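Chitinase A (Pteris ryukyuensis, PDB 4RL3) probably hydrolyses the glycosidic bonds of chitin through the family 18 catalytic domain seen here, one part of a longer protein. Local coordinates at residues Pro88-Thr92 and Tyr123-Val129; Val197-Asn201 and Gln234-Ser238; Leu58-Gln64 and Gln113-Asp117. All blocks are in the same frame, centred on the assembly; numbering follows the deposited sequence.

Interaction 1: Pro88-Thr92 and Tyr123-Val129; sequences PVQFT and YEHFDQV
Two loops of a TIM barrel meet here, after strands 87-88 and 118-123. E124 ends the DGIDIDYE sequence, which fits the DxxDxDxE signature of family 18. Both segments are irregular; F126-V129 forms a type I turn. CA atoms of Q90 and H125 lie 4.8 Å apart. F91 buries the most surface. F91 N donates to H125 O at 3.0 Å. Its t side chain points its edge at the Y123 face, a T-shaped stack with centroids 4.8 Å apart and planes at 82°. F91 CD1 lies 4.0 Å from V129 CG1, and helix 131-147 packs on the same ring. H125 (chi1 m) turns one ring face to P88, whose CB sits 3.9 Å from the centroid in a CH-pi contact. H125 NE2 is hydrogen-bonded to D82 OD1, and the H125 side chain lies about 8 Å from a magnesium ion. Q90, m at chi1 and chi2, clamps the turn: Q90 OE1 accepts from D127 N at 3.0 Å, and Q90 NE2 donates to D127 OD2 at 2.9 Å.

Interaction 2: Val197-Asn201 and Gln234-Ser238; sequences VSLYN and QQLKS
Two helices of the TIM barrel's outer layer meet here: 193-206 and 226-238, with strand 215-218 between them in the chain. Both segments are helical throughout. The axes of the two segments come within 11.2 Å, with 57° between the N-to-C directions. The closest CA atoms, of V197 and L236, are 7.3 Å apart. Contact is thin, burying 208 Å² in all, and no hydrogen bond crosses it.

Q234 comes first and takes no part. Q234 NE2 donates to S238 OG at 3.1 Å within its own helix, and the Q234 side chain touches L269 of helix 261-271. Q235 points toward the partner helix in an extended m, t conformation. Q235 OE1 lies 3.5 Å from V197 CG2, at the exposed border. L236 is the centre, and buries the most surface of any residue here. Its rotamer is m, t. L236 CD1 sits over one face of the Y200 ring, 4.0 Å from the centroid and 18° off the normal, a CH-pi contact. L236 CD2 meets V197 CG1 at 4.3 Å. V197 and Y200 are both t, and both CA-to-CB bonds point toward 234-238. They are three residues apart, so they lie on one side of their helix and receive L236 together. Y200 OH is hydrogen-bonded to V213 O, tying the ring to the chain before strand 215-218. K237 turns to the C-terminus, where K237 NZ is hydrogen-bonded to S272 O. S238 ends the helix. On the other helix, the N201 side chain folds back: N201 ND2 donates to V197 O at 2.8 Å, nearly straight at 178°.

Interaction 3: Leu58-Gln64 and Gln113-Asp117; sequences LTPAAVQ and QYHLD
The start of helix 60-69 packs on the end of helix 96-114, at the N-terminal end of strand 118-123 in the TIM barrel. T59 is the N-cap. Its chi1 is p, and T59 OG1 accepts from A62 N at 3.0 Å. P60 follows; its CA is 4.4 Å from that of Y114. The Y114 side chain (chi1 m, -82°) turns one face of its ring to P60. P60 CG is 3.6 Å from the Y114 ring centroid and 11° off the normal, a CH-pi contact. P60 CD is 3.3 Å from Y114 CE2. Y114 OH is hydrogen-bonded to N55 ND2, and W53 meets the ring edge-to-face. V63 is t, and V63 CG1 reaches Y114 O at 3.1 Å. H115 has positive phi (62/42), which takes the chain out of the helix. Its chi1 is -38°. Q64 CD lies over one face of the H115 ring; at its edge, H115 CD2 is 3.2 Å from P60 O. A water joins H115 NE2 (2.8 Å) to Q64 OE1 (3.1 Å). No direct hydrogen bond joins the segments; proline and valine against aromatic rings and backbone carbonyls, with one bridging water, make the contact.

Strand 118-123 links interactions 3 and 1. D117, in 113-117, precedes it and opens the DGIDIDYE sequence; E124, on the 123-129 segment of interaction 1, follows it and ends that sequence. In family 18 enzymes this last glutamate is usually the proton donor, so interaction 1 probably lies beside the active site. Its neighbour H125 has its side chain about 8 Å from the magnesium ion. Centres of interactions 1 and 3 are 28 Å apart, and nearest atoms about 14 Å. Their segments alternate along the chain. Interaction 2 comes later and joins outer helices. Its centre is 32 Å from that of interaction 1 and 34 Å from that of interaction 3. Interactions 2 and 3 lie on opposite sides of the chain's centre.

Interaction 1: Pro88-Thr92 and Tyr123-Val129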
ATOM      1  N   PRO A  88       4.298   4.468  18.117  1.00 11.31           N
ATOM      2  CA  PRO A  88       4.465   4.900  16.726  1.00 10.73           C
ATOM      3  C   PRO A  88       5.674   4.260  16.042  1.00  9.68           C
ATOM      4  O   PRO A  88       6.759   4.168  16.627  1.00  9.60           O
ATOM      5  CB  PRO A  88       4.632   6.423  16.844  1.00 11.10           C
ATOM      6  CG  PRO A  88       4.024   6.767  18.168  1.00 11.44           C
ATOM      7  CD  PRO A  88       4.362   5.609  19.045  1.00 11.45           C
ATOM      8  N   VAL A  89       5.467   3.806  14.810  1.00  8.66           N
ATOM      9  CA  VAL A  89       6.551   3.269  14.012  1.00  8.18           C
ATOM     10  C   VAL A  89       7.355   4.443  13.472  1.00  7.75           C
ATOM     11  O   VAL A  89       7.106   4.936  12.373  1.00  7.75           O
ATOM     12  CB  VAL A  89       6.026   2.370  12.869  1.00  8.05           C
ATOM     13  CG1 VAL A  89       7.184   1.867  12.011  1.00  7.95           C
ATOM     14  CG2 VAL A  89       5.243   1.200  13.430  1.00  8.12           C
ATOM     15  N   GLN A  90       8.336   4.877  14.253  1.00  7.31           N
ATOM     16  CA  GLN A  90       9.236   5.950  13.861  1.00  7.37           C
ATOM     17  C   GLN A  90      10.267   5.403  12.898  1.00  7.06           C
ATOM     18  O   GLN A  90      10.976   4.444  13.235  1.00  7.03           O
ATOM     19  CB  GLN A  90       9.969   6.516  15.087  1.00  7.37           C
ATOM     20  CG  GLN A  90       9.071   7.289  16.033  1.00  7.50           C
ATOM     21  CD  GLN A  90       8.585   8.593  15.440  1.00  7.67           C
ATOM     22  OE1 GLN A  90       9.058   9.040  14.388  1.00  7.64           O
ATOM     23  NE2 GLN A  90       7.642   9.230  16.124  1.00  7.84           N
ATOM     24  N   PHE A  91      10.363   5.978  11.701  1.00  7.07           N
ATOM     25  CA  PHE A  91      11.439   5.561  10.819  1.00  6.90           C
ATOM     26  C   PHE A  91      12.765   5.936  11.467  1.00  7.25           C
ATOM     27  O   PHE A  91      12.963   7.073  11.875  1.00  7.47           O
ATOM     28  CB  PHE A  91      11.355   6.203   9.434  1.00  6.51           C
ATOM     29  CG  PHE A  91      12.350   5.619   8.468  1.00  6.22           C
ATOM     30  CD1 PHE A  91      13.661   6.069   8.446  1.00  6.13           C
ATOM     31  CD2 PHE A  91      11.986   4.580   7.636  1.00  6.07           C
ATOM     32  CE1 PHE A  91      14.583   5.510   7.591  1.00  6.06           C
ATOM     33  CE2 PHE A  91      12.905   4.021   6.772  1.00  5.99           C
ATOM     34  CZ  PHE A  91      14.204   4.480   6.756  1.00  6.00           C
ATOM     35  N   THR A  92      13.675   4.975  11.556  1.00  7.64           N
ATOM     36  CA  THR A  92      14.966   5.260  12.174  1.00  8.22           C
ATOM     37  C   THR A  92      16.069   4.325  11.665  1.00  7.77           C
ATOM     38  O   THR A  92      15.850   3.130  11.419  1.00  7.77           O
ATOM     39  CB  THR A  92      14.838   5.260  13.712  1.00  8.87           C
ATOM     40  OG1 THR A  92      16.081   5.655  14.314  1.00  9.91           O
ATOM     41  CG2 THR A  92      14.411   3.920  14.227  1.00  9.05           C
ATOM     42  N   TYR A 123       5.499   4.246   5.754  1.00  5.54           N
ATOM     43  CA  TYR A 123       5.905   4.951   6.962  1.00  5.77           C
ATOM     44  C   TYR A 123       5.191   6.280   7.070  1.00  6.29           C
ATOM     45  O   TYR A 123       4.931   6.936   6.056  1.00  6.02           O
ATOM     46  CB  TYR A 123       7.405   5.195   6.969  1.00  5.71           C
ATOM     47  CG  TYR A 123       8.230   3.955   7.194  1.00  5.70           C
ATOM     48  CD1 TYR A 123       8.466   3.483   8.476  1.00  5.69           C
ATOM     49  CD2 TYR A 123       8.802   3.276   6.124  1.00  5.76           C
ATOM     50  CE1 TYR A 123       9.256   2.362   8.685  1.00  5.80           C
ATOM     51  CE2 TYR A 123       9.572   2.143   6.314  1.00  5.76           C
ATOM     52  CZ  TYR A 123       9.795   1.685   7.596  1.00  5.85           C
ATOM     53  OH  TYR A 123      10.589   0.566   7.765  1.00  5.91           O
ATOM     54  N   GLU A 124       4.882   6.693   8.298  1.00  7.09           N
ATOM     55  CA  GLU A 124       4.242   7.998   8.498  1.00  7.93           C
ATOM     56  C   GLU A 124       4.799   8.841   9.636  1.00  8.08           C
ATOM     57  O   GLU A 124       4.370   9.973   9.818  1.00  8.52           O
ATOM     58  CB  GLU A 124       2.740   7.814   8.700  1.00  8.83           C
ATOM     59  CG  GLU A 124       2.364   7.225  10.043  1.00  9.51           C
ATOM     60  CD  GLU A 124       0.869   7.287  10.296  1.00 10.24           C
ATOM     61  OE1 GLU A 124       0.237   6.220  10.231  1.00 10.78           O
ATOM     62  OE2 GLU A 124       0.324   8.394  10.539  1.00 11.75           O
ATOM     63  N   HIS A 125       5.730   8.296  10.409  1.00  8.04           N
ATOM     64  CA  HIS A 125       6.311   9.014  11.548  1.00  7.98           C
ATOM     65  C   HIS A 125       7.777   9.258  11.286  1.00  8.19           C
ATOM     66  O   HIS A 125       8.551   8.316  11.108  1.00  7.82           O
ATOM     67  CB  HIS A 125       6.133   8.220  12.833  1.00  8.12           C
ATOM     68  CG  HIS A 125       4.714   7.862  13.115  1.00  8.21           C
ATOM     69  ND1 HIS A 125       3.789   8.791  13.532  1.00  8.65           N
ATOM     70  CD2 HIS A 125       4.052   6.687  13.018  1.00  8.41           C
ATOM     71  CE1 HIS A 125       2.618   8.202  13.683  1.00  8.52           C
ATOM     72  NE2 HIS A 125       2.751   6.925  13.382  1.00  8.51           N
ATOM     73  N   PHE A 126       8.151  10.529  11.295  1.00  8.47           N
ATOM     74  CA  PHE A 126       9.484  10.960  10.900  1.00  8.87           C
ATOM     75  C   PHE A 126      10.125  11.880  11.922  1.00  9.95           C
ATOM     76  O   PHE A 126      10.964  12.705  11.584  1.00 10.33           O
ATOM     77  CB  PHE A 126       9.394  11.658   9.541  1.00  8.62           C
ATOM     78  CG  PHE A 126       8.828  10.778   8.471  1.00  8.42           C
ATOM     79  CD1 PHE A 126       9.574   9.734   7.988  1.00  8.32           C
ATOM     80  CD2 PHE A 126       7.546  10.967   7.985  1.00  8.35           C
ATOM     81  CE1 PHE A 126       9.073   8.896   7.013  1.00  8.20           C
ATOM     82  CE2 PHE A 126       7.027  10.126   7.018  1.00  8.28           C
ATOM     83  CZ  PHE A 126       7.795   9.091   6.525  1.00  8.18           C
ATOM     84  N   ASP A 127       9.768  11.690  13.185  1.00 10.88           N
ATOM     85  CA  ASP A 127      10.252  12.575  14.241  1.00 12.27           C
ATOM     86  C   ASP A 127      11.696  12.277  14.660  1.00 13.11           C
ATOM     87  O   ASP A 127      12.292  13.067  15.396  1.00 13.97           O
ATOM     88  CB  ASP A 127       9.310  12.488  15.438  1.00 12.72           C
ATOM     89  CG  ASP A 127       7.866  12.770  15.058  1.00 13.13           C
ATOM     90  OD1 ASP A 127       7.610  13.842  14.477  1.00 13.83           O
ATOM     91  OD2 ASP A 127       6.984  11.914  15.302  1.00 14.29           O
ATOM     92  N   GLN A 128      12.252  11.152  14.198  1.00 13.83           N
ATOM     93  CA  GLN A 128      13.594  10.699  14.593  1.00 14.84           C
ATOM     94  C   GLN A 128      14.549  10.562  13.400  1.00 14.04           C
ATOM     95  O   GLN A 128      15.609   9.941  13.512  1.00 14.77           O
ATOM     96  CB  GLN A 128      13.498   9.352  15.328  1.00 16.14           C
ATOM     97  CG  GLN A 128      12.643   9.391  16.588  1.00 17.80           C
ATOM     98  CD  GLN A 128      12.549   8.059  17.319  1.00 18.85           C
ATOM     99  OE1 GLN A 128      11.856   7.960  18.327  1.00 20.87           O
ATOM    100  NE2 GLN A 128      13.226   7.028  16.812  1.00 19.74           N
ATOM    101  N   VAL A 129      14.178  11.147  12.268  1.00 12.77           N
ATOM    102  CA  VAL A 129      14.964  11.042  11.048  1.00 11.78           C
ATOM    103  C   VAL A 129      14.774  12.271  10.160  1.00 10.96           C
ATOM    104  O   VAL A 129      13.687  12.837  10.089  1.00 11.18           O
ATOM    105  CB  VAL A 129      14.605   9.753  10.275  1.00 11.93           C
ATOM    106  CG1 VAL A 129      13.203   9.824   9.686  1.00 11.91           C
ATOM    107  CG2 VAL A 129      15.638   9.472   9.190  1.00 11.89           C
TER
HETATM  108  O   HOH W   1       5.440   4.783  10.278  1.00  6.67           O
HETATM  109  O   HOH W   2      11.351   9.031  12.666  1.00  8.57           O
HETATM  110  O   HOH W   3      17.228   7.762  12.522  1.00 18.89           O

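Interaction 2: Val197-Asn201 and Gln234-Ser238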
ATOM      1  N   VAL A 197     -13.052  14.487  -6.900  1.00  6.32           N
ATOM      2  CA  VAL A 197     -12.381  14.674  -8.176  1.00  6.29           C
ATOM      3  C   VAL A 197     -11.351  15.808  -8.057  1.00  6.23           C
ATOM      4  O   VAL A 197     -10.216  15.681  -8.523  1.00  6.18           O
ATOM      5  CB  VAL A 197     -13.379  14.935  -9.324  1.00  6.45           C
ATOM      6  CG1 VAL A 197     -12.657  15.325 -10.591  1.00  6.50           C
ATOM      7  CG2 VAL A 197     -14.233  13.697  -9.568  1.00  6.49           C
ATOM      8  N   SER A 198     -11.734  16.909  -7.414  1.00  6.28           N
ATOM      9  CA  SER A 198     -10.793  18.013  -7.206  1.00  6.23           C
ATOM     10  C   SER A 198      -9.590  17.593  -6.342  1.00  5.96           C
ATOM     11  O   SER A 198      -8.439  17.919  -6.656  1.00  5.90           O
ATOM     12  CB  SER A 198     -11.501  19.207  -6.562  1.00  6.41           C
ATOM     13  OG  SER A 198     -12.512  19.739  -7.409  1.00  6.91           O
ATOM     14  N   LEU A 199      -9.863  16.864  -5.271  1.00  5.70           N
ATOM     15  CA  LEU A 199      -8.808  16.409  -4.362  1.00  5.60           C
ATOM     16  C   LEU A 199      -7.859  15.446  -5.071  1.00  5.52           C
ATOM     17  O   LEU A 199      -6.636  15.476  -4.854  1.00  5.48           O
ATOM     18  CB  LEU A 199      -9.414  15.725  -3.137  1.00  5.66           C
ATOM     19  CG  LEU A 199     -10.223  16.635  -2.214  1.00  5.72           C
ATOM     20  CD1 LEU A 199     -11.079  15.808  -1.273  1.00  5.75           C
ATOM     21  CD2 LEU A 199      -9.313  17.566  -1.442  1.00  5.81           C
ATOM     22  N   TYR A 200      -8.430  14.592  -5.921  1.00  5.50           N
ATOM     23  CA  TYR A 200      -7.641  13.677  -6.719  1.00  5.50           C
ATOM     24  C   TYR A 200      -6.720  14.441  -7.674  1.00  5.67           C
ATOM     25  O   TYR A 200      -5.541  14.115  -7.803  1.00  5.55           O
ATOM     26  CB  TYR A 200      -8.536  12.682  -7.494  1.00  5.42           C
ATOM     27  CG  TYR A 200      -7.687  11.798  -8.373  1.00  5.33           C
ATOM     28  CD1 TYR A 200      -7.302  12.219  -9.644  1.00  5.33           C
ATOM     29  CD2 TYR A 200      -7.202  10.581  -7.910  1.00  5.26           C
ATOM     30  CE1 TYR A 200      -6.478  11.439 -10.430  1.00  5.36           C
ATOM     31  CE2 TYR A 200      -6.376   9.797  -8.692  1.00  5.33           C
ATOM     32  CZ  TYR A 200      -6.024  10.233  -9.952  1.00  5.36           C
ATOM     33  OH  TYR A 200      -5.175   9.490 -10.740  1.00  5.57           O
ATOM     34  N   ASN A 201      -7.255  15.450  -8.361  1.00  5.87           N
ATOM     35  CA  ASN A 201      -6.432  16.259  -9.254  1.00  6.01           C
ATOM     36  C   ASN A 201      -5.276  16.936  -8.525  1.00  5.82           C
ATOM     37  O   ASN A 201      -4.155  16.959  -9.011  1.00  5.86           O
ATOM     38  CB  ASN A 201      -7.297  17.283  -9.998  1.00  6.31           C
ATOM     39  CG  ASN A 201      -7.923  16.700 -11.250  1.00  6.67           C
ATOM     40  OD1 ASN A 201      -7.387  16.871 -12.352  1.00  7.35           O
ATOM     41  ND2 ASN A 201      -9.030  15.960 -11.089  1.00  6.90           N
ATOM     42  N   GLN A 234     -15.916   6.991 -11.436  1.00 11.75           N
ATOM     43  CA  GLN A 234     -16.548   6.867 -12.756  1.00 13.14           C
ATOM     44  C   GLN A 234     -16.234   8.090 -13.637  1.00 12.85           C
ATOM     45  O   GLN A 234     -15.990   7.947 -14.843  1.00 12.13           O
ATOM     46  CB  GLN A 234     -18.062   6.625 -12.623  1.00 14.92           C
ATOM     47  CG  GLN A 234     -18.804   6.432 -13.946  1.00 16.61           C
ATOM     48  CD  GLN A 234     -18.186   5.370 -14.845  1.00 18.23           C
ATOM     49  OE1 GLN A 234     -18.135   4.190 -14.486  1.00 20.58           O
ATOM     50  NE2 GLN A 234     -17.706   5.782 -16.018  1.00 19.04           N
ATOM     51  N   GLN A 235     -16.180   9.272 -13.030  1.00 12.88           N
ATOM     52  CA  GLN A 235     -15.826  10.491 -13.764  1.00 13.38           C
ATOM     53  C   GLN A 235     -14.375  10.452 -14.232  1.00 12.71           C
ATOM     54  O   GLN A 235     -14.080  10.750 -15.379  1.00 12.58           O
ATOM     55  CB  GLN A 235     -16.028  11.726 -12.901  1.00 14.30           C
ATOM     56  CG  GLN A 235     -17.470  12.000 -12.525  1.00 15.42           C
ATOM     57  CD  GLN A 235     -17.595  13.224 -11.644  1.00 17.11           C
ATOM     58  OE1 GLN A 235     -16.863  14.208 -11.815  1.00 17.93           O
ATOM     59  NE2 GLN A 235     -18.513  13.171 -10.686  1.00 17.92           N
ATOM     60  N   LEU A 236     -13.468  10.066 -13.337  1.00 12.20           N
ATOM     61  CA  LEU A 236     -12.068   9.936 -13.712  1.00 12.01           C
ATOM     62  C   LEU A 236     -11.875   8.893 -14.813  1.00 12.27           C
ATOM     63  O   LEU A 236     -11.040   9.072 -15.703  1.00 12.10           O
ATOM     64  CB  LEU A 236     -11.221   9.589 -12.482  1.00 11.64           C
ATOM     65  CG  LEU A 236     -11.174  10.680 -11.408  1.00 11.66           C
ATOM     66  CD1 LEU A 236     -10.610  10.130 -10.110  1.00 11.41           C
ATOM     67  CD2 LEU A 236     -10.360  11.878 -11.887  1.00 11.92           C
ATOM     68  N   LYS A 237     -12.643   7.800 -14.752  1.00 12.61           N
ATOM     69  CA  LYS A 237     -12.544   6.737 -15.749  1.00 13.53           C
ATOM     70  C   LYS A 237     -13.032   7.225 -17.108  1.00 13.66           C
ATOM     71  O   LYS A 237     -12.387   6.982 -18.135  1.00 13.69           O
ATOM     72  CB  LYS A 237     -13.357   5.517 -15.311  1.00 14.50           C
ATOM     73  CG  LYS A 237     -13.344   4.374 -16.311  1.00 15.50           C
ATOM     74  CD  LYS A 237     -14.391   3.336 -15.948  1.00 16.71           C
ATOM     75  CE  LYS A 237     -14.706   2.422 -17.117  1.00 17.78           C
ATOM     76  NZ  LYS A 237     -13.494   1.677 -17.531  1.00 19.09           N
ATOM     77  N   SER A 238     -14.166   7.913 -17.094  1.00 14.24           N
ATOM     78  CA  SER A 238     -14.729   8.514 -18.309  1.00 15.14           C
ATOM     79  C   SER A 238     -13.751   9.467 -18.999  1.00 14.61           C
ATOM     80  O   SER A 238     -13.732   9.550 -20.238  1.00 14.46           O
ATOM     81  CB  SER A 238     -16.041   9.233 -17.992  1.00 16.12           C
ATOM     82  OG  SER A 238     -17.087   8.290 -17.809  1.00 18.07           O
TER

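Interaction 3: Leu58-Gln64 and Gln113-Asp117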
ATOM      1  N   LEU A  58      -2.344 -16.001   6.872  1.00  5.38           N
ATOM      2  CA  LEU A  58      -1.833 -15.573   5.574  1.00  5.28           C
ATOM      3  C   LEU A  58      -0.408 -16.085   5.444  1.00  5.11           C
ATOM      4  O   LEU A  58       0.570 -15.352   5.579  1.00  5.16           O
ATOM      5  CB  LEU A  58      -1.927 -14.046   5.431  1.00  5.39           C
ATOM      6  CG  LEU A  58      -3.356 -13.502   5.623  1.00  5.46           C
ATOM      7  CD1 LEU A  58      -3.419 -11.984   5.725  1.00  5.60           C
ATOM      8  CD2 LEU A  58      -4.292 -13.974   4.521  1.00  5.60           C
ATOM      9  N   THR A  59      -0.316 -17.387   5.236  1.00  4.92           N
ATOM     10  CA  THR A  59       0.939 -18.130   5.215  1.00  4.87           C
ATOM     11  C   THR A  59       1.553 -18.105   3.823  1.00  4.94           C
ATOM     12  O   THR A  59       0.906 -17.725   2.865  1.00  4.94           O
ATOM     13  CB  THR A  59       0.668 -19.611   5.519  1.00  4.80           C
ATOM     14  OG1 THR A  59      -0.259 -20.105   4.545  1.00  4.68           O
ATOM     15  CG2 THR A  59       0.086 -19.794   6.920  1.00  4.81           C
ATOM     16  N   PRO A  60       2.813 -18.558   3.694  1.00  5.10           N
ATOM     17  CA  PRO A  60       3.361 -18.722   2.358  1.00  5.18           C
ATOM     18  C   PRO A  60       2.491 -19.634   1.479  1.00  5.36           C
ATOM     19  O   PRO A  60       2.301 -19.342   0.302  1.00  5.53           O
ATOM     20  CB  PRO A  60       4.753 -19.304   2.627  1.00  5.18           C
ATOM     21  CG  PRO A  60       5.107 -18.782   3.981  1.00  5.18           C
ATOM     22  CD  PRO A  60       3.819 -18.831   4.736  1.00  5.16           C
ATOM     23  N   ALA A  61       1.967 -20.720   2.042  1.00  5.49           N
ATOM     24  CA  ALA A  61       1.090 -21.619   1.283  1.00  5.74           C
ATOM     25  C   ALA A  61      -0.185 -20.916   0.801  1.00  5.87           C
ATOM     26  O   ALA A  61      -0.646 -21.180  -0.309  1.00  6.36           O
ATOM     27  CB  ALA A  61       0.739 -22.829   2.119  1.00  5.71           C
ATOM     28  N   ALA A  62      -0.723 -20.012   1.620  1.00  6.03           N
ATOM     29  CA  ALA A  62      -1.892 -19.208   1.235  1.00  6.12           C
ATOM     30  C   ALA A  62      -1.593 -18.258   0.083  1.00  6.30           C
ATOM     31  O   ALA A  62      -2.422 -18.094  -0.808  1.00  6.30           O
ATOM     32  CB  ALA A  62      -2.452 -18.432   2.426  1.00  6.15           C
ATOM     33  N   VAL A  63      -0.410 -17.637   0.093  1.00  6.41           N
ATOM     34  CA  VAL A  63      -0.020 -16.755  -1.017  1.00  6.68           C
ATOM     35  C   VAL A  63       0.139 -17.570  -2.294  1.00  7.27           C
ATOM     36  O   VAL A  63      -0.345 -17.177  -3.363  1.00  7.02           O
ATOM     37  CB  VAL A  63       1.299 -15.994  -0.742  1.00  6.61           C
ATOM     38  CG1 VAL A  63       1.742 -15.239  -2.000  1.00  6.64           C
ATOM     39  CG2 VAL A  63       1.147 -15.051   0.441  1.00  6.59           C
ATOM     40  N   GLN A  64       0.825 -18.705  -2.196  1.00  7.87           N
ATOM     41  CA  GLN A  64       1.088 -19.530  -3.364  1.00  9.00           C
ATOM     42  C   GLN A  64      -0.226 -20.012  -3.963  1.00  8.33           C
ATOM     43  O   GLN A  64      -0.411 -19.994  -5.186  1.00  8.13           O
ATOM     44  CB  GLN A  64       1.956 -20.710  -2.945  1.00 10.86           C
ATOM     45  CG  GLN A  64       2.493 -21.565  -4.069  1.00 13.29           C
ATOM     46  CD  GLN A  64       3.487 -22.599  -3.567  1.00 15.62           C
ATOM     47  OE1 GLN A  64       3.340 -23.135  -2.459  1.00 18.78           O
ATOM     48  NE2 GLN A  64       4.513 -22.874  -4.366  1.00 17.41           N
ATOM     49  N   GLN A 113      10.444 -16.083   0.679  1.00  7.29           N
ATOM     50  CA  GLN A 113       9.724 -17.015   1.541  1.00  7.47           C
ATOM     51  C   GLN A 113       8.229 -17.040   1.257  1.00  7.10           C
ATOM     52  O   GLN A 113       7.612 -18.113   1.225  1.00  7.36           O
ATOM     53  CB  GLN A 113       9.940 -16.658   3.013  1.00  7.86           C
ATOM     54  CG  GLN A 113       9.278 -17.638   3.980  1.00  8.40           C
ATOM     55  CD  GLN A 113       9.334 -17.205   5.423  1.00  9.11           C
ATOM     56  OE1 GLN A 113       9.802 -16.108   5.756  1.00  9.44           O
ATOM     57  NE2 GLN A 113       8.823 -18.068   6.303  1.00  9.68           N
ATOM     58  N   TYR A 114       7.654 -15.852   1.084  1.00  6.67           N
ATOM     59  CA  TYR A 114       6.206 -15.683   0.924  1.00  6.51           C
ATOM     60  C   TYR A 114       5.758 -15.558  -0.546  1.00  6.60           C
ATOM     61  O   TYR A 114       4.571 -15.361  -0.803  1.00  6.55           O
ATOM     62  CB  TYR A 114       5.714 -14.485   1.759  1.00  6.36           C
ATOM     63  CG  TYR A 114       5.507 -14.866   3.210  1.00  6.28           C
ATOM     64  CD1 TYR A 114       6.577 -14.967   4.077  1.00  6.29           C
ATOM     65  CD2 TYR A 114       4.229 -15.143   3.708  1.00  6.28           C
ATOM     66  CE1 TYR A 114       6.398 -15.355   5.389  1.00  6.35           C
ATOM     67  CE2 TYR A 114       4.037 -15.519   5.024  1.00  6.41           C
ATOM     68  CZ  TYR A 114       5.120 -15.622   5.864  1.00  6.52           C
ATOM     69  OH  TYR A 114       4.945 -16.019   7.177  1.00  7.04           O
ATOM     70  N   HIS A 115       6.675 -15.733  -1.500  1.00  6.73           N
ATOM     71  CA  HIS A 115       6.327 -15.730  -2.935  1.00  7.01           C
ATOM     72  C   HIS A 115       5.746 -14.373  -3.353  1.00  6.59           C
ATOM     73  O   HIS A 115       4.780 -14.298  -4.099  1.00  6.62           O
ATOM     74  CB  HIS A 115       5.329 -16.849  -3.270  1.00  7.74           C
ATOM     75  CG  HIS A 115       5.567 -18.118  -2.522  1.00  8.89           C
ATOM     76  ND1 HIS A 115       6.682 -18.900  -2.719  1.00  9.74           N
ATOM     77  CD2 HIS A 115       4.839 -18.732  -1.559  1.00  9.45           C
ATOM     78  CE1 HIS A 115       6.623 -19.954  -1.921  1.00  9.84           C
ATOM     79  NE2 HIS A 115       5.515 -19.874  -1.204  1.00 10.14           N
ATOM     80  N   LEU A 116       6.352 -13.303  -2.859  1.00  6.04           N
ATOM     81  CA  LEU A 116       5.803 -11.969  -3.068  1.00  5.67           C
ATOM     82  C   LEU A 116       6.330 -11.317  -4.343  1.00  5.55           C
ATOM     83  O   LEU A 116       7.302 -11.773  -4.949  1.00  5.50           O
ATOM     84  CB  LEU A 116       6.101 -11.087  -1.850  1.00  5.58           C
ATOM     85  CG  LEU A 116       5.633 -11.647  -0.505  1.00  5.51           C
ATOM     86  CD1 LEU A 116       5.982 -10.701   0.631  1.00  5.50           C
ATOM     87  CD2 LEU A 116       4.140 -11.924  -0.502  1.00  5.49           C
ATOM     88  N   ASP A 117       5.705 -10.203  -4.705  1.00  5.51           N
ATOM     89  CA  ASP A 117       5.930  -9.534  -5.978  1.00  5.62           C
ATOM     90  C   ASP A 117       6.409  -8.100  -5.852  1.00  5.41           C
ATOM     91  O   ASP A 117       6.736  -7.469  -6.858  1.00  5.49           O
ATOM     92  CB  ASP A 117       4.618  -9.537  -6.763  1.00  5.76           C
ATOM     93  CG  ASP A 117       4.181 -10.934  -7.149  1.00  5.96           C
ATOM     94  OD1 ASP A 117       4.831 -11.492  -8.057  1.00  6.46           O
ATOM     95  OD2 ASP A 117       3.238 -11.476  -6.533  1.00  6.12           O
TER
HETATM   96  O   HOH W   4       4.584 -22.137   0.217  1.00 15.70           O